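Local coordinates for protein beta-agarase D (Zobellia galactanivorans, PDB 4ASM) that hydrolyses the beta-1,4 linkages of agarose at random internal positions with retention of anomeric configuration, as a secreted family GH16 endo-beta-agarase, represented here by its catalytic domain, at residues I15-G20 / G224-S229; A137-M142 / D162-Y167; I183-H188 / Q240-L245; T220-V225 / W355-K360. All coordinates share one frame; numbering follows the deposited sequence.

Interaction 1 of 4, residues I15-G20 / G224-S229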
# COMPACT_ATOMS: atom_id res chain seq x y z
N ILE A 15 -16.10 -4.50 -12.19
CA ILE A 15 -15.77 -3.83 -10.93
C ILE A 15 -16.20 -4.76 -9.80
O ILE A 15 -17.38 -5.07 -9.66
CB ILE A 15 -16.50 -2.48 -10.84
CG1 ILE A 15 -16.09 -1.60 -12.03
CG2 ILE A 15 -16.19 -1.80 -9.51
CD1 ILE A 15 -17.08 -0.45 -12.33
N PRO A 16 -15.23 -5.26 -9.00
CA PRO A 16 -15.58 -6.32 -8.04
C PRO A 16 -16.26 -5.83 -6.77
O PRO A 16 -16.85 -6.63 -6.06
CB PRO A 16 -14.22 -6.94 -7.72
CG PRO A 16 -13.24 -5.83 -7.89
CD PRO A 16 -13.79 -4.92 -8.97
N ALA A 17 -16.17 -4.53 -6.49
CA ALA A 17 -16.83 -3.97 -5.32
C ALA A 17 -18.30 -3.73 -5.62
O ALA A 17 -18.70 -3.48 -6.77
CB ALA A 17 -16.14 -2.68 -4.92
N ASN A 18 -19.11 -3.80 -4.57
CA ASN A 18 -20.56 -3.62 -4.69
C ASN A 18 -20.93 -2.16 -4.43
O ASN A 18 -20.75 -1.68 -3.31
CB ASN A 18 -21.25 -4.53 -3.66
CG ASN A 18 -22.76 -4.30 -3.56
OD1 ASN A 18 -23.43 -3.91 -4.52
ND2 ASN A 18 -23.31 -4.58 -2.38
N ALA A 19 -21.45 -1.49 -5.47
CA ALA A 19 -21.88 -0.08 -5.36
C ALA A 19 -23.06 0.11 -4.41
O ALA A 19 -23.29 1.21 -3.92
CB ALA A 19 -22.21 0.49 -6.73
N GLY A 20 -23.79 -0.98 -4.16
CA GLY A 20 -24.95 -0.96 -3.26
C GLY A 20 -26.26 -0.97 -4.04
O GLY A 20 -26.29 -0.66 -5.24
N GLY A 224 -7.21 -3.93 -5.41
CA GLY A 224 -7.96 -2.69 -5.16
C GLY A 224 -8.51 -2.64 -3.76
O GLY A 224 -8.61 -3.66 -3.08
N VAL A 225 -8.86 -1.43 -3.34
CA VAL A 225 -9.55 -1.20 -2.09
C VAL A 225 -10.83 -0.43 -2.32
O VAL A 225 -10.84 0.56 -3.07
CB VAL A 225 -8.65 -0.49 -1.03
CG1 VAL A 225 -9.37 -0.36 0.30
CG2 VAL A 225 -7.44 -1.27 -0.81
N ASN A 226 -11.91 -0.91 -1.70
CA ASN A 226 -13.16 -0.17 -1.66
C ASN A 226 -13.22 0.51 -0.31
O ASN A 226 -13.34 -0.15 0.74
CB ASN A 226 -14.36 -1.10 -1.89
CG ASN A 226 -15.69 -0.35 -1.98
OD1 ASN A 226 -15.73 0.84 -2.31
ND2 ASN A 226 -16.78 -1.04 -1.66
N TRP A 227 -13.04 1.84 -0.33
CA TRP A 227 -13.09 2.65 0.88
C TRP A 227 -14.54 3.09 1.02
O TRP A 227 -15.03 4.00 0.33
CB TRP A 227 -12.11 3.82 0.76
CG TRP A 227 -12.08 4.74 1.92
CD1 TRP A 227 -12.66 4.57 3.15
CD2 TRP A 227 -11.40 6.00 1.98
NE1 TRP A 227 -12.39 5.66 3.96
CE2 TRP A 227 -11.63 6.55 3.25
CE3 TRP A 227 -10.62 6.72 1.06
CZ2 TRP A 227 -11.10 7.78 3.63
CZ3 TRP A 227 -10.12 7.93 1.42
CH2 TRP A 227 -10.34 8.45 2.70
N VAL A 228 -15.26 2.36 1.87
CA VAL A 228 -16.71 2.43 1.94
C VAL A 228 -17.17 3.62 2.77
O VAL A 228 -18.13 4.33 2.39
CB VAL A 228 -17.27 1.11 2.55
CG1 VAL A 228 -18.79 1.18 2.74
CG2 VAL A 228 -16.91 -0.04 1.65
N SER A 229 -16.49 3.84 3.89
CA SER A 229 -16.96 4.78 4.89
C SER A 229 -15.79 5.14 5.79
O SER A 229 -14.69 4.62 5.61
CB SER A 229 -18.06 4.11 5.71
OG SER A 229 -17.46 3.13 6.55
O HOH W 1 -19.58 -0.50 -1.24
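Ala17 CB rests in van der Waals contact against the carboxamide of Asn226, 3.7 Å from ND2 and 3.8 Å from CG of that residue. Asn226 CG is anti to the backbone N (chi1 -175°), which directs the carboxamide from its strand toward the 15-20 loop. Phe134 touches both partners, and Phe236 packs on Ala17 as well.

Polar contact passes through a water. It donates to Asn18 O over 2.7 Å and accepts from Asn226 ND2 over 2.9 Å, joining loop backbone to strand side chain. Asn226 ND2 also bonds Glu234 OE1 on the adjacent strand 232-237, while Ala17 O is taken by Trp25 NE1.

Within the loop, Asn18 OD1 accepts from Gly20 N at 3.0 Å, an Asx turn in which the donor sits above the carbonyl plane, 71° out of it. The contact thus lays the N-terminal loop of the GH16 domain, just before strand 24-27, on strand 220-229, away from the catalytic centre. With the water and Glu234 both accepting from ND2, the Asn226 amide is probably fixed against rotation, and its ND2 end appears to keep these acceptors with a methyl group packed alongside.

Interaction 2 of 4, residues A137-M142 / D162-Y167; sequences ARVKVM and DIMECY
Val139 and Met164 reach for each other tip to tip, the thioether methyl CE seated against both valine branches, 3.9 Å from Val139 CG1 and 4.0 Å from Val139 CG2. The methionine is straight as far as its sulfur and then bends (chi3 66°), which turns CE onto the valine and presents SD to the next bump. That bump is Val141 CG2, lying obliquely across the thioether 3.9 Å from Met164 SD. The other branch of Val141, CG1, is anti to the backbone N (chi1 177°) and abuts Cys166 SG at 3.7 Å, so one valine forks over two sulfurs.

Residues 162-167 belong to the strand that carries, by similarity, the nucleophile and proton donor of this GH16 enzyme, and a classic beta bulge sets Ile163 and Met164 both facing Ile150. Met164 and Cys166 point into the packed interior of the beta-sandwich; Glu165 between them, by similarity the proton donor, bonds His184 instead. An alanine at Met164 is likely to open a gap beneath Val139 and Val141 just where strand 159-166 rests on the opposing sheet. Val139 is flanked by Leu351 and Val353 of the neighbouring strand 350-362, Met164 also touches Ile223, and Cys166 meets Trp216.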
# COMPACT_ATOMS: atom_id res chain seq x y z
N ALA A 137 -5.84 -1.29 -9.30
CA ALA A 137 -4.77 -1.27 -10.29
C ALA A 137 -4.47 -2.65 -10.83
O ALA A 137 -4.64 -3.64 -10.12
CB ALA A 137 -3.50 -0.66 -9.70
N ARG A 138 -4.03 -2.69 -12.09
CA ARG A 138 -3.47 -3.92 -12.64
C ARG A 138 -1.97 -3.70 -12.68
O ARG A 138 -1.48 -2.76 -13.31
CB ARG A 138 -4.03 -4.22 -14.04
CG ARG A 138 -3.50 -5.52 -14.60
CD ARG A 138 -4.28 -5.92 -15.88
NE ARG A 138 -3.85 -7.25 -16.33
CZ ARG A 138 -2.91 -7.48 -17.23
NH1 ARG A 138 -2.27 -6.47 -17.81
NH2 ARG A 138 -2.58 -8.73 -17.54
N VAL A 139 -1.24 -4.58 -12.00
CA VAL A 139 0.17 -4.34 -11.69
C VAL A 139 0.98 -5.63 -11.73
O VAL A 139 0.52 -6.66 -11.24
CB VAL A 139 0.30 -3.66 -10.30
CG1 VAL A 139 -0.44 -4.44 -9.19
CG2 VAL A 139 1.77 -3.41 -9.94
N LYS A 140 2.17 -5.56 -12.35
CA LYS A 140 3.13 -6.65 -12.26
C LYS A 140 4.00 -6.35 -11.05
O LYS A 140 4.87 -5.47 -11.10
CB LYS A 140 3.98 -6.73 -13.51
CG LYS A 140 4.91 -7.95 -13.51
CD LYS A 140 5.72 -8.01 -14.79
CE LYS A 140 6.54 -9.28 -14.86
NZ LYS A 140 7.36 -9.32 -16.12
N VAL A 141 3.77 -7.12 -9.98
CA VAL A 141 4.55 -6.97 -8.75
C VAL A 141 6.04 -7.18 -9.07
O VAL A 141 6.38 -8.11 -9.81
CB VAL A 141 4.07 -7.99 -7.70
CG1 VAL A 141 4.90 -7.92 -6.42
CG2 VAL A 141 2.56 -7.79 -7.42
N MET A 142 6.93 -6.36 -8.52
CA MET A 142 8.35 -6.55 -8.77
C MET A 142 8.85 -7.87 -8.23
O MET A 142 8.59 -8.21 -7.07
CB MET A 142 9.19 -5.45 -8.16
CG MET A 142 8.99 -4.12 -8.74
SD MET A 142 10.28 -2.98 -8.15
CE MET A 142 9.86 -3.04 -6.41
N ASP A 162 -3.74 1.55 2.46
CA ASP A 162 -2.94 0.94 1.42
C ASP A 162 -3.81 0.10 0.51
O ASP A 162 -4.83 -0.45 0.95
CB ASP A 162 -1.81 0.10 2.01
CG ASP A 162 -0.87 0.91 2.84
OD1 ASP A 162 -0.83 2.15 2.67
OD2 ASP A 162 -0.20 0.33 3.70
N ILE A 163 -3.42 0.04 -0.76
CA ILE A 163 -4.01 -0.90 -1.71
C ILE A 163 -3.10 -2.13 -1.74
O ILE A 163 -3.56 -3.25 -1.49
CB ILE A 163 -4.21 -0.26 -3.08
CG1 ILE A 163 -5.37 0.74 -3.01
CG2 ILE A 163 -4.58 -1.34 -4.09
CD1 ILE A 163 -5.06 2.11 -3.45
N MET A 164 -1.83 -1.91 -2.03
CA MET A 164 -0.87 -3.02 -2.04
C MET A 164 0.43 -2.61 -1.34
O MET A 164 0.97 -1.53 -1.61
CB MET A 164 -0.56 -3.42 -3.47
CG MET A 164 0.52 -4.52 -3.57
SD MET A 164 0.88 -5.04 -5.27
CE MET A 164 1.59 -3.53 -5.94
N GLU A 165 0.93 -3.49 -0.46
CA GLU A 165 2.30 -3.43 0.03
C GLU A 165 2.79 -4.86 -0.08
O GLU A 165 2.30 -5.74 0.66
CB GLU A 165 2.35 -2.95 1.49
CG GLU A 165 3.73 -2.97 2.10
CD GLU A 165 3.74 -2.32 3.46
OE1 GLU A 165 2.96 -2.79 4.32
OE2 GLU A 165 4.49 -1.34 3.67
N CYS A 166 3.70 -5.12 -1.02
CA CYS A 166 4.10 -6.49 -1.32
C CYS A 166 5.60 -6.54 -1.59
O CYS A 166 6.11 -5.78 -2.39
CB CYS A 166 3.32 -6.98 -2.55
SG CYS A 166 3.70 -8.72 -2.97
N TYR A 167 6.29 -7.43 -0.88
CA TYR A 167 7.72 -7.68 -1.10
C TYR A 167 7.80 -9.00 -1.84
O TYR A 167 8.07 -10.05 -1.24
CB TYR A 167 8.47 -7.75 0.24
CG TYR A 167 7.99 -6.69 1.22
CD1 TYR A 167 6.82 -6.88 1.94
CD2 TYR A 167 8.73 -5.54 1.45
CE1 TYR A 167 6.35 -5.93 2.83
CE2 TYR A 167 8.27 -4.56 2.36
CZ TYR A 167 7.08 -4.79 3.04
OH TYR A 167 6.57 -3.86 3.95

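Interaction 3 of 4, residues I183-H188 / Q240-L245; sequences IHLSHH and QMVRIL
Leu185 meets the strand first, its CD1 methyl wedged between two consecutive residues: it is 3.8 Å from Val242 CG2, crossing that side chain at about a right angle, and 3.8 Å from Arg243 CB. Leucine and arginine slide past each other in opposite directions, the extended arginine chain bringing its CD within 4.1 Å of Leu185 CB. Val242 and Arg243 can both serve this side because they form a classic beta bulge, each facing Tyr235. A water donates to Leu185 O over 2.7 Å and accepts from Arg243 NE over 2.8 Å, lying at the edge of the guanidinium and in its plane; Arg243 NH1 is in a salt bridge with Asp203.

Ser186 CB is directed away from the strand, while Ser186 O accepts from Tyr235 OH. His187 carries its ring obliquely to Leu245, with CE1 3.8 Å from Leu245 CD2. His187 NE2 bonds Ile303 O, and Phe315 meets the ring edge-to-face.

Within the GH16 beta-sandwich the contact packs strand 183-191, neighbour of strand 159-166, against strand 240-246. Because water and Asp203 engage the charged end, the aliphatic part of the arginine can pack as a hydrocarbon against Leu185.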
# COMPACT_ATOMS: atom_id res chain seq x y z
N ILE A 183 0.68 -10.76 0.40
CA ILE A 183 0.42 -9.34 0.12
C ILE A 183 -0.07 -8.75 1.42
O ILE A 183 -1.03 -9.25 2.01
CB ILE A 183 -0.63 -9.11 -1.00
CG1 ILE A 183 -0.26 -9.87 -2.28
CG2 ILE A 183 -0.83 -7.57 -1.25
CD1 ILE A 183 -1.27 -9.75 -3.40
N HIS A 184 0.60 -7.71 1.89
CA HIS A 184 0.13 -7.02 3.09
C HIS A 184 -1.04 -6.12 2.76
O HIS A 184 -0.89 -5.17 1.99
CB HIS A 184 1.26 -6.23 3.76
CG HIS A 184 0.94 -5.82 5.17
ND1 HIS A 184 1.45 -4.67 5.72
CD2 HIS A 184 0.15 -6.38 6.11
CE1 HIS A 184 1.02 -4.56 6.97
NE2 HIS A 184 0.21 -5.57 7.22
N LEU A 185 -2.19 -6.44 3.34
CA LEU A 185 -3.43 -5.68 3.12
C LEU A 185 -3.54 -4.77 4.35
O LEU A 185 -3.74 -5.24 5.48
CB LEU A 185 -4.65 -6.60 2.98
CG LEU A 185 -4.48 -7.67 1.89
CD1 LEU A 185 -5.69 -8.58 1.92
CD2 LEU A 185 -4.32 -6.99 0.54
N SER A 186 -3.33 -3.47 4.14
CA SER A 186 -2.94 -2.61 5.25
C SER A 186 -3.48 -1.19 5.17
O SER A 186 -4.09 -0.77 4.19
CB SER A 186 -1.41 -2.61 5.32
OG SER A 186 -0.90 -2.06 6.53
N HIS A 187 -3.23 -0.45 6.25
CA HIS A 187 -3.51 0.98 6.33
C HIS A 187 -2.61 1.47 7.44
O HIS A 187 -1.99 0.68 8.12
CB HIS A 187 -5.00 1.24 6.64
CG HIS A 187 -5.38 1.00 8.07
ND1 HIS A 187 -5.87 -0.22 8.51
CD2 HIS A 187 -5.34 1.81 9.16
CE1 HIS A 187 -6.13 -0.13 9.81
NE2 HIS A 187 -5.83 1.09 10.22
N HIS A 188 -2.52 2.79 7.62
CA HIS A 188 -1.80 3.29 8.78
C HIS A 188 -2.57 4.46 9.35
O HIS A 188 -3.21 5.21 8.62
CB HIS A 188 -0.42 3.83 8.40
CG HIS A 188 0.64 2.79 8.17
ND1 HIS A 188 0.68 1.98 7.05
CD2 HIS A 188 1.76 2.52 8.87
CE1 HIS A 188 1.77 1.22 7.10
NE2 HIS A 188 2.44 1.54 8.20
N GLN A 240 -11.66 -10.86 -6.75
CA GLN A 240 -12.26 -11.57 -5.62
C GLN A 240 -12.09 -10.73 -4.37
O GLN A 240 -10.99 -10.25 -4.11
CB GLN A 240 -11.54 -12.91 -5.44
CG GLN A 240 -12.08 -13.78 -4.31
CD GLN A 240 -11.18 -14.98 -4.02
OE1 GLN A 240 -9.96 -14.87 -3.83
NE2 GLN A 240 -11.81 -16.14 -3.97
N MET A 241 -13.16 -10.54 -3.60
CA MET A 241 -13.03 -9.88 -2.31
C MET A 241 -12.23 -10.79 -1.38
O MET A 241 -12.56 -11.98 -1.25
CB MET A 241 -14.38 -9.54 -1.70
CG MET A 241 -14.22 -8.55 -0.57
SD MET A 241 -15.74 -8.08 0.22
CE MET A 241 -16.70 -7.50 -1.14
N VAL A 242 -11.18 -10.26 -0.75
CA VAL A 242 -10.32 -11.10 0.10
C VAL A 242 -10.23 -10.66 1.56
O VAL A 242 -9.76 -11.42 2.40
CB VAL A 242 -8.89 -11.23 -0.48
CG1 VAL A 242 -8.92 -11.98 -1.81
CG2 VAL A 242 -8.20 -9.86 -0.63
N ARG A 243 -10.67 -9.44 1.87
CA ARG A 243 -10.58 -8.94 3.24
C ARG A 243 -11.53 -7.76 3.46
O ARG A 243 -11.73 -6.95 2.57
CB ARG A 243 -9.15 -8.49 3.57
CG ARG A 243 -8.96 -8.12 5.05
CD ARG A 243 -7.52 -8.24 5.42
NE ARG A 243 -7.12 -7.42 6.57
CZ ARG A 243 -6.78 -7.90 7.77
NH1 ARG A 243 -6.84 -9.20 8.04
NH2 ARG A 243 -6.34 -7.07 8.71
N ILE A 244 -12.11 -7.69 4.66
CA ILE A 244 -12.87 -6.52 5.08
C ILE A 244 -12.37 -6.12 6.46
O ILE A 244 -12.21 -6.98 7.34
CB ILE A 244 -14.39 -6.80 5.18
CG1 ILE A 244 -14.94 -7.40 3.89
CG2 ILE A 244 -15.15 -5.49 5.49
CD1 ILE A 244 -16.40 -7.76 3.97
N LEU A 245 -12.13 -4.81 6.65
CA LEU A 245 -11.96 -4.22 7.98
C LEU A 245 -13.18 -3.38 8.22
O LEU A 245 -13.54 -2.53 7.39
CB LEU A 245 -10.71 -3.33 8.07
CG LEU A 245 -9.53 -3.97 8.78
CD1 LEU A 245 -9.01 -5.07 7.89
CD2 LEU A 245 -8.45 -3.00 9.12
O HOH W 2 -6.03 -4.86 6.89

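Interaction 4 of 4, residues T220-V225 / W355-K360; sequences TIRIGV and WIRVYK
Arg357 NH2 is gripped twice, by a salt bridge to Glu136 OE1 and a hydrogen bond to Pro14 O, and it lies 4.1 Å from Arg222 NH1. That second guanidinium has its own salt bridge to Glu136 OE2, so the two arginines share one carboxylate, which probably offsets part of their mutual repulsion. Their planes stand 87° apart.

Arg222 also crosses Trp355 obliquely: its CD is 3.7 Å from Trp355 CH2 at the far end of the indole, with the guanidinium turned 28° from the ring plane. A bend at chi3 (-74°) carries the arginine past the indole to Glu136. Strand 133-140, which supplies that glutamate, pairs antiparallel with both 220-229 and 350-362, making this a contact between next-but-one strands in one sheet of the GH16 jelly-roll sandwich. Ile221 and Ile223 take the inner face, and the arginines lie on the other, beside the N-terminal loop.

Shortening Arg222 to an alanine would remove one of the salt bridges to Glu136 and is likely to uncover the end of the Trp355 indole. That indole sits about 5 Å from the bound calcium ion, measured from the side chain. Arg357 NH1 bonds Val13 O and makes a weak bond of 3.1 Å to Tyr359 OH.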
# COMPACT_ATOMS: atom_id res chain seq x y z
N THR A 220 1.36 -10.60 -12.61
CA THR A 220 0.48 -9.45 -12.74
C THR A 220 -0.90 -9.76 -12.19
O THR A 220 -1.54 -10.77 -12.53
CB THR A 220 0.56 -8.61 -14.07
OG1 THR A 220 -0.73 -8.28 -14.64
CG2 THR A 220 1.62 -9.06 -15.00
N ILE A 221 -1.30 -8.88 -11.29
CA ILE A 221 -2.52 -9.05 -10.52
C ILE A 221 -3.36 -7.78 -10.67
O ILE A 221 -2.86 -6.72 -11.06
CB ILE A 221 -2.22 -9.31 -9.02
CG1 ILE A 221 -1.52 -8.12 -8.36
CG2 ILE A 221 -1.37 -10.58 -8.82
CD1 ILE A 221 -1.44 -8.28 -6.80
N ARG A 222 -4.65 -7.90 -10.37
CA ARG A 222 -5.48 -6.73 -10.10
C ARG A 222 -5.66 -6.64 -8.60
O ARG A 222 -5.98 -7.64 -7.95
CB ARG A 222 -6.86 -6.87 -10.75
CG ARG A 222 -6.83 -6.76 -12.25
CD ARG A 222 -8.25 -6.60 -12.72
NE ARG A 222 -9.04 -7.82 -12.66
CZ ARG A 222 -10.23 -7.96 -12.06
NH1 ARG A 222 -10.83 -6.98 -11.38
NH2 ARG A 222 -10.85 -9.13 -12.16
N ILE A 223 -5.44 -5.47 -8.04
CA ILE A 223 -5.61 -5.30 -6.59
C ILE A 223 -6.26 -3.95 -6.33
O ILE A 223 -5.89 -2.94 -6.94
CB ILE A 223 -4.27 -5.50 -5.83
CG1 ILE A 223 -4.46 -5.42 -4.31
CG2 ILE A 223 -3.19 -4.54 -6.33
CD1 ILE A 223 -3.28 -6.03 -3.55
N GLY A 224 -7.21 -3.93 -5.41
CA GLY A 224 -7.96 -2.69 -5.16
C GLY A 224 -8.51 -2.64 -3.76
O GLY A 224 -8.61 -3.66 -3.08
N VAL A 225 -8.86 -1.43 -3.34
CA VAL A 225 -9.55 -1.20 -2.09
C VAL A 225 -10.83 -0.43 -2.32
O VAL A 225 -10.84 0.56 -3.07
CB VAL A 225 -8.65 -0.49 -1.03
CG1 VAL A 225 -9.37 -0.36 0.30
CG2 VAL A 225 -7.44 -1.27 -0.81
N TRP A 355 -2.64 -0.15 -15.48
CA TRP A 355 -3.69 0.84 -15.30
C TRP A 355 -4.07 0.96 -13.84
O TRP A 355 -3.87 0.04 -13.05
CB TRP A 355 -4.92 0.52 -16.15
CG TRP A 355 -5.53 -0.86 -16.06
CD1 TRP A 355 -5.42 -1.84 -17.02
CD2 TRP A 355 -6.43 -1.39 -15.06
NE1 TRP A 355 -6.16 -2.94 -16.66
CE2 TRP A 355 -6.78 -2.70 -15.47
CE3 TRP A 355 -6.94 -0.91 -13.84
CZ2 TRP A 355 -7.64 -3.53 -14.72
CZ3 TRP A 355 -7.79 -1.73 -13.09
CH2 TRP A 355 -8.13 -3.03 -13.54
N ILE A 356 -4.63 2.12 -13.50
CA ILE A 356 -5.27 2.34 -12.22
C ILE A 356 -6.57 3.08 -12.47
O ILE A 356 -6.60 4.10 -13.17
CB ILE A 356 -4.31 3.08 -11.22
CG1 ILE A 356 -4.93 3.17 -9.82
CG2 ILE A 356 -3.87 4.44 -11.78
CD1 ILE A 356 -3.95 3.64 -8.78
N ARG A 357 -7.65 2.55 -11.91
CA ARG A 357 -8.97 3.14 -12.11
C ARG A 357 -9.60 3.49 -10.77
O ARG A 357 -9.36 2.82 -9.76
CB ARG A 357 -9.87 2.17 -12.90
CG ARG A 357 -10.23 0.87 -12.20
CD ARG A 357 -10.97 -0.04 -13.18
NE ARG A 357 -11.28 -1.34 -12.61
CZ ARG A 357 -12.17 -2.18 -13.13
NH1 ARG A 357 -12.87 -1.83 -14.21
NH2 ARG A 357 -12.33 -3.37 -12.58
N VAL A 358 -10.41 4.55 -10.79
CA VAL A 358 -11.01 5.09 -9.58
C VAL A 358 -12.48 5.30 -9.89
O VAL A 358 -12.82 5.93 -10.90
CB VAL A 358 -10.36 6.43 -9.21
CG1 VAL A 358 -11.03 7.03 -7.99
CG2 VAL A 358 -8.86 6.26 -8.98
N TYR A 359 -13.36 4.76 -9.03
CA TYR A 359 -14.81 4.94 -9.16
C TYR A 359 -15.42 5.44 -7.86
O TYR A 359 -14.89 5.22 -6.77
CB TYR A 359 -15.50 3.62 -9.49
CG TYR A 359 -15.11 2.97 -10.79
CD1 TYR A 359 -15.79 3.25 -11.99
CD2 TYR A 359 -14.09 2.02 -10.83
CE1 TYR A 359 -15.42 2.62 -13.18
CE2 TYR A 359 -13.73 1.39 -12.00
CZ TYR A 359 -14.39 1.68 -13.18
OH TYR A 359 -14.01 1.03 -14.33
N LYS A 360 -16.55 6.13 -7.98
CA LYS A 360 -17.38 6.40 -6.82
C LYS A 360 -18.79 5.89 -7.07
O LYS A 360 -19.24 5.88 -8.22
CB LYS A 360 -17.38 7.89 -6.49
CG LYS A 360 -16.00 8.48 -6.18
CD LYS A 360 -16.06 9.99 -5.95
CE LYS A 360 -16.65 10.33 -4.59
NZ LYS A 360 -15.73 9.92 -3.47

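From the N terminus, loop 15-20 opens interaction 1, which closes only at 224-229, some two hundred residues on. Interaction 2 nests wholly inside that span, linking 137-142 to 162-167 on strand 159-166. Interaction 3 opens next at 183-188, on the strand paired with 159-166; Glu165 and His184 bond across the two. It closes at 240-245, beyond the end of interaction 1, so these two cross. Interaction 4 starts at 220-225, sharing Gly224 and Val225 with interaction 1, crosses interaction 3 and closes at 355-360 near the C terminus. Strands 133-140 and 220-229 thus connect the N-terminal loop, the C-terminal strand and strand 159-166.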